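Local coordinates for protein chloride intracellular channel exc-4 (Caenorhabditis elegans, PDB 2YV9) that may insert into membranes and form chloride channels, and is required to control lumen size in the growing excretory canal of the worm, at residues E190-L195 and W222-T227; L226-Y229 and A233-E236. All blocks are in the same frame, centred on the assembly; numbering follows the deposited sequence.

Contact 1: E190-L195 and W222-T227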
loop_
_atom_site.group_PDB
_atom_site.type_symbol
_atom_site.label_atom_id
_atom_site.label_comp_id
_atom_site.label_asym_id
_atom_site.label_seq_id
_atom_site.Cartn_x
_atom_site.Cartn_y
_atom_site.Cartn_z
ATOM N N GLU A 190 7.933 12.693 -7.687
ATOM C CA GLU A 190 7.096 11.507 -7.486
ATOM C C GLU A 190 6.091 11.310 -8.639
ATOM O O GLU A 190 5.797 10.168 -9.039
ATOM C CB GLU A 190 6.426 11.513 -6.116
ATOM C CG GLU A 190 5.009 12.168 -6.043
ATOM C CD GLU A 190 5.044 13.645 -5.834
ATOM O OE1 GLU A 190 3.996 14.204 -5.379
ATOM O OE2 GLU A 190 6.095 14.248 -6.130
ATOM N N TYR A 191 5.616 12.401 -9.245
ATOM C CA TYR A 191 4.689 12.281 -10.352
ATOM C C TYR A 191 5.306 11.598 -11.572
ATOM O O TYR A 191 4.629 10.844 -12.253
ATOM C CB TYR A 191 4.083 13.601 -10.695
ATOM C CG TYR A 191 3.285 14.160 -9.534
ATOM C CD1 TYR A 191 2.201 13.493 -9.030
ATOM C CD2 TYR A 191 3.611 15.404 -8.981
ATOM C CE1 TYR A 191 1.448 14.007 -7.992
ATOM C CE2 TYR A 191 2.893 15.912 -7.902
ATOM C CZ TYR A 191 1.775 15.224 -7.434
ATOM O OH TYR A 191 0.984 15.690 -6.396
ATOM N N ASP A 192 6.595 11.836 -11.846
ATOM C CA ASP A 192 7.318 11.081 -12.883
ATOM C C ASP A 192 7.439 9.635 -12.518
ATOM O O ASP A 192 7.408 8.758 -13.401
ATOM C CB ASP A 192 8.681 11.654 -13.049
ATOM C CG ASP A 192 8.593 13.157 -13.392
ATOM O OD1 ASP A 192 7.970 13.505 -14.416
ATOM O OD2 ASP A 192 9.083 13.988 -12.581
ATOM N N CYS A 193 7.615 9.401 -11.222
ATOM C CA CYS A 193 7.794 8.047 -10.712
ATOM C C CYS A 193 6.483 7.242 -10.893
ATOM O O CYS A 193 6.515 5.997 -10.918
ATOM C CB CYS A 193 8.266 8.046 -9.322
ATOM S SG CYS A 193 9.933 8.785 -9.162
ATOM N N GLU A 194 5.353 7.947 -11.087
ATOM C CA GLU A 194 4.045 7.339 -11.350
ATOM C C GLU A 194 3.695 7.318 -12.848
ATOM O O GLU A 194 3.270 6.297 -13.403
ATOM C CB GLU A 194 2.972 8.077 -10.574
ATOM C CG GLU A 194 3.241 7.953 -9.072
ATOM C CD GLU A 194 2.510 8.969 -8.217
ATOM O OE1 GLU A 194 1.729 9.782 -8.764
ATOM O OE2 GLU A 194 2.688 8.889 -6.970
ATOM N N LEU A 195 3.872 8.443 -13.511
ATOM C CA LEU A 195 3.491 8.539 -14.950
ATOM C C LEU A 195 4.432 7.794 -15.874
ATOM O O LEU A 195 3.988 7.219 -16.841
ATOM C CB LEU A 195 3.494 10.031 -15.369
ATOM C CG LEU A 195 2.969 10.312 -16.767
ATOM C CD1 LEU A 195 1.552 9.712 -16.946
ATOM C CD2 LEU A 195 2.994 11.854 -17.035
ATOM N N TRP A 222 6.048 12.306 -26.342
ATOM C CA TRP A 222 7.071 11.339 -26.779
ATOM C C TRP A 222 8.424 11.803 -26.303
ATOM O O TRP A 222 9.302 11.004 -25.941
ATOM C CB TRP A 222 7.023 11.126 -28.285
ATOM C CG TRP A 222 6.075 10.022 -28.684
ATOM C CD1 TRP A 222 4.884 10.137 -29.294
ATOM C CD2 TRP A 222 6.313 8.632 -28.507
ATOM N NE1 TRP A 222 4.350 8.884 -29.531
ATOM C CE2 TRP A 222 5.226 7.951 -29.024
ATOM C CE3 TRP A 222 7.353 7.903 -27.938
ATOM C CZ2 TRP A 222 5.142 6.551 -28.962
ATOM C CZ3 TRP A 222 7.275 6.538 -27.885
ATOM C CH2 TRP A 222 6.211 5.882 -28.395
ATOM N N ALA A 223 8.643 13.124 -26.274
ATOM C CA ALA A 223 9.873 13.627 -25.700
ATOM C C ALA A 223 10.064 13.286 -24.194
ATOM O O ALA A 223 11.159 13.000 -23.717
ATOM C CB ALA A 223 9.992 15.136 -25.883
ATOM N N TYR A 224 8.966 13.299 -23.465
ATOM C CA TYR A 224 8.950 12.941 -22.059
ATOM C C TYR A 224 9.202 11.418 -21.910
ATOM O O TYR A 224 9.945 10.973 -21.022
ATOM C CB TYR A 224 7.605 13.360 -21.473
ATOM C CG TYR A 224 7.352 13.000 -20.046
ATOM C CD1 TYR A 224 7.815 13.799 -18.992
ATOM C CD2 TYR A 224 6.600 11.855 -19.712
ATOM C CE1 TYR A 224 7.613 13.454 -17.722
ATOM C CE2 TYR A 224 6.385 11.522 -18.378
ATOM C CZ TYR A 224 6.830 12.342 -17.404
ATOM O OH TYR A 224 6.626 12.043 -16.097
ATOM N N ILE A 225 8.648 10.620 -22.816
ATOM C CA ILE A 225 8.952 9.171 -22.784
ATOM C C ILE A 225 10.460 8.971 -23.078
ATOM O O ILE A 225 11.170 8.188 -22.427
ATOM C CB ILE A 225 8.058 8.421 -23.773
ATOM C CG1 ILE A 225 6.594 8.477 -23.275
ATOM C CG2 ILE A 225 8.552 6.950 -23.952
ATOM C CD1 ILE A 225 5.549 8.135 -24.314
ATOM N N LEU A 226 10.974 9.683 -24.067
ATOM C CA LEU A 226 12.424 9.672 -24.309
ATOM C C LEU A 226 13.222 10.069 -23.069
ATOM O O LEU A 226 14.185 9.411 -22.736
ATOM C CB LEU A 226 12.763 10.573 -25.483
ATOM C CG LEU A 226 14.241 10.635 -25.891
ATOM C CD1 LEU A 226 14.953 9.277 -26.049
ATOM C CD2 LEU A 226 14.368 11.506 -27.203
ATOM N N THR A 227 12.785 11.118 -22.383
ATOM C CA THR A 227 13.382 11.489 -21.116
ATOM C C THR A 227 13.381 10.287 -20.171
ATOM O O THR A 227 14.377 9.994 -19.563
ATOM C CB THR A 227 12.709 12.723 -20.543
ATOM O OG1 THR A 227 12.943 13.798 -21.477
ATOM C CG2 THR A 227 13.272 13.062 -19.201
#

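Contact 2: L226-Y229 and A233-E236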
loop_
_atom_site.group_PDB
_atom_site.type_symbol
_atom_site.label_atom_id
_atom_site.label_comp_id
_atom_site.label_asym_id
_atom_site.label_seq_id
_atom_site.Cartn_x
_atom_site.Cartn_y
_atom_site.Cartn_z
ATOM N N LEU A 226 10.974 9.683 -24.067
ATOM C CA LEU A 226 12.424 9.672 -24.309
ATOM C C LEU A 226 13.222 10.069 -23.069
ATOM O O LEU A 226 14.185 9.411 -22.736
ATOM C CB LEU A 226 12.763 10.573 -25.483
ATOM C CG LEU A 226 14.241 10.635 -25.891
ATOM C CD1 LEU A 226 14.953 9.277 -26.049
ATOM C CD2 LEU A 226 14.368 11.506 -27.203
ATOM N N THR A 227 12.785 11.118 -22.383
ATOM C CA THR A 227 13.382 11.489 -21.116
ATOM C C THR A 227 13.381 10.287 -20.171
ATOM O O THR A 227 14.377 9.994 -19.563
ATOM C CB THR A 227 12.709 12.723 -20.543
ATOM O OG1 THR A 227 12.943 13.798 -21.477
ATOM C CG2 THR A 227 13.272 13.062 -19.201
ATOM N N ALA A 228 12.272 9.561 -20.098
ATOM C CA ALA A 228 12.221 8.365 -19.245
ATOM C C ALA A 228 13.345 7.365 -19.569
ATOM O O ALA A 228 14.030 6.839 -18.706
ATOM C CB ALA A 228 10.864 7.655 -19.444
ATOM N N TYR A 229 13.445 7.089 -20.842
ATOM C CA TYR A 229 14.372 6.094 -21.398
ATOM C C TYR A 229 15.817 6.586 -21.316
ATOM O O TYR A 229 16.705 5.825 -21.691
ATOM C CB TYR A 229 13.983 5.816 -22.849
ATOM C CG TYR A 229 12.613 5.217 -23.056
ATOM C CD1 TYR A 229 11.919 4.578 -22.000
ATOM C CD2 TYR A 229 12.052 5.121 -24.331
ATOM C CE1 TYR A 229 10.659 3.971 -22.234
ATOM C CE2 TYR A 229 10.830 4.500 -24.540
ATOM C CZ TYR A 229 10.144 3.941 -23.473
ATOM O OH TYR A 229 8.930 3.320 -23.697
ATOM N N ALA A 233 17.119 6.305 -13.126
ATOM C CA ALA A 233 16.096 5.822 -12.125
ATOM C C ALA A 233 15.020 4.973 -12.798
ATOM O O ALA A 233 14.570 3.959 -12.252
ATOM C CB ALA A 233 15.457 6.981 -11.392
ATOM N N PHE A 234 14.588 5.409 -13.961
ATOM C CA PHE A 234 13.601 4.660 -14.718
ATOM C C PHE A 234 14.177 3.364 -15.308
ATOM O O PHE A 234 13.595 2.245 -15.180
ATOM C CB PHE A 234 12.990 5.525 -15.818
ATOM C CG PHE A 234 12.033 4.749 -16.695
ATOM C CD1 PHE A 234 10.719 4.530 -16.262
ATOM C CD2 PHE A 234 12.465 4.129 -17.868
ATOM C CE1 PHE A 234 9.865 3.791 -17.006
ATOM C CE2 PHE A 234 11.566 3.359 -18.639
ATOM C CZ PHE A 234 10.261 3.206 -18.171
ATOM N N ILE A 235 15.326 3.515 -15.978
ATOM C CA ILE A 235 15.917 2.411 -16.699
ATOM C C ILE A 235 16.218 1.274 -15.737
ATOM O O ILE A 235 15.876 0.094 -16.028
ATOM C CB ILE A 235 17.181 2.832 -17.438
ATOM C CG1 ILE A 235 16.867 3.899 -18.495
ATOM C CG2 ILE A 235 17.853 1.620 -18.096
ATOM C CD1 ILE A 235 18.155 4.614 -19.003
ATOM N N GLU A 236 16.833 1.595 -14.609
ATOM C CA GLU A 236 17.295 0.538 -13.684
ATOM C C GLU A 236 16.131 -0.236 -13.059
ATOM O O GLU A 236 16.264 -1.418 -12.727
ATOM C CB GLU A 236 18.205 1.125 -12.602
ATOM C CG GLU A 236 19.576 1.560 -13.163
ATOM C CD GLU A 236 20.246 0.491 -13.998
ATOM O OE1 GLU A 236 20.461 -0.612 -13.458
ATOM O OE2 GLU A 236 20.536 0.746 -15.195
#

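Contact 1: E190-L195 and W222-T227
D192 OD1 accepts two hydrogen bonds. Y224 OH donates to D192 OD1 over 2.6 Å, and the backbone N of L183 also binds this oxygen. The other oxygen, OD2, accepts from T189 N. This fits the N-capping box of the GST fold, with T189 and D192 at the first turn of helix 190-210 in the all-helical C-terminal domain. Both oxygens of this buried carboxylate are therefore satisfied. The bonds pin its rotation and would probably stabilise its negative charge.

The Y224 bond uses the anti lone pair of OD1, on the side away from OD2. D192 OD1 lies at the edge of the tyrosine ring, near its plane, 3.3 Å from Y224 CE1. Carboxylate and ring planes are turned 42° apart. Y224 has CG anti to the backbone N (chi1 176°), which directs the ring toward helix 190-210. The axes of segments 190-195 and 222-227 come no closer than 11.8 Å and cross at -99°, and the Y224 side chain spans this gap. M196 and L199 of helix 190-210 also pack on Y224. A phenylalanine here would probably leave D192 OD1 without its hydroxyl donor, so the buried carboxylate would be held less firmly. L195, which also packs on L126 of helix 117-140, meets the ring obliquely with one methyl: its CD2 lies 3.7 Å from Y224 CE2.

Contact 2: L226-Y229 and A233-E236
A228 CB sits over one face of the F234 ring, 4.2 Å from its centroid and 13° off the normal, a CH-pi contact. The carbonyl of A228 lies against the same side chain, with A228 O 3.2 Å from F234 CD2. F234 points toward helix 219-228, and its chi1 of 176°, which turns CG opposite the backbone N, carries the ring up to A228.

Y229 runs alongside F234, and the two side chains point the same way. F234 CE2 comes in at the edge of the tyrosine ring, 3.6 Å from Y229 CD1. The planes are 41° apart and the pair is oblique. Beside this pair, the I235 methyl CD1 rests 3.3 Å from Y229 O.

These contacts fold short helix 232-236 back on the end of helix 219-228, within the helical C-terminal domain of the GST fold. The turn between them is tied by T231 OG1, which bonds T227 O.

Further out, the Y229 ring stacks on H269 and meets H200 nearly at right angles, while Y229 OH is hydrogen-bonded to H200 ND1. F234 packs on M196 of helix 190-210 and on Q41 and M45 of helix 38-52, which belongs to the thioredoxin-like N-terminal domain and lies within the segment predicted to span the membrane after insertion.

Overall arrangement
From the N terminus, the chain first builds the thioredoxin-like domain with its helix 38-52, then enters the helical C-terminal domain. There helix 190-210 supplies the early side of contact 1. The chain runs through the rest of that helix and a connection before helix 219-228 returns to its first turns. Contact 1 thus closes a loop of 26 residues. Contact 2 begins where contact 1 ends, sharing L226 and T227, and closes a turn of just three residues. The two loops follow one another, neither nested nor crossed, with centres about 8 Å apart. Helix 219-228 is the common piece. Both contacts join helices of the C-terminal domain, and residues of both reach helix 38-52.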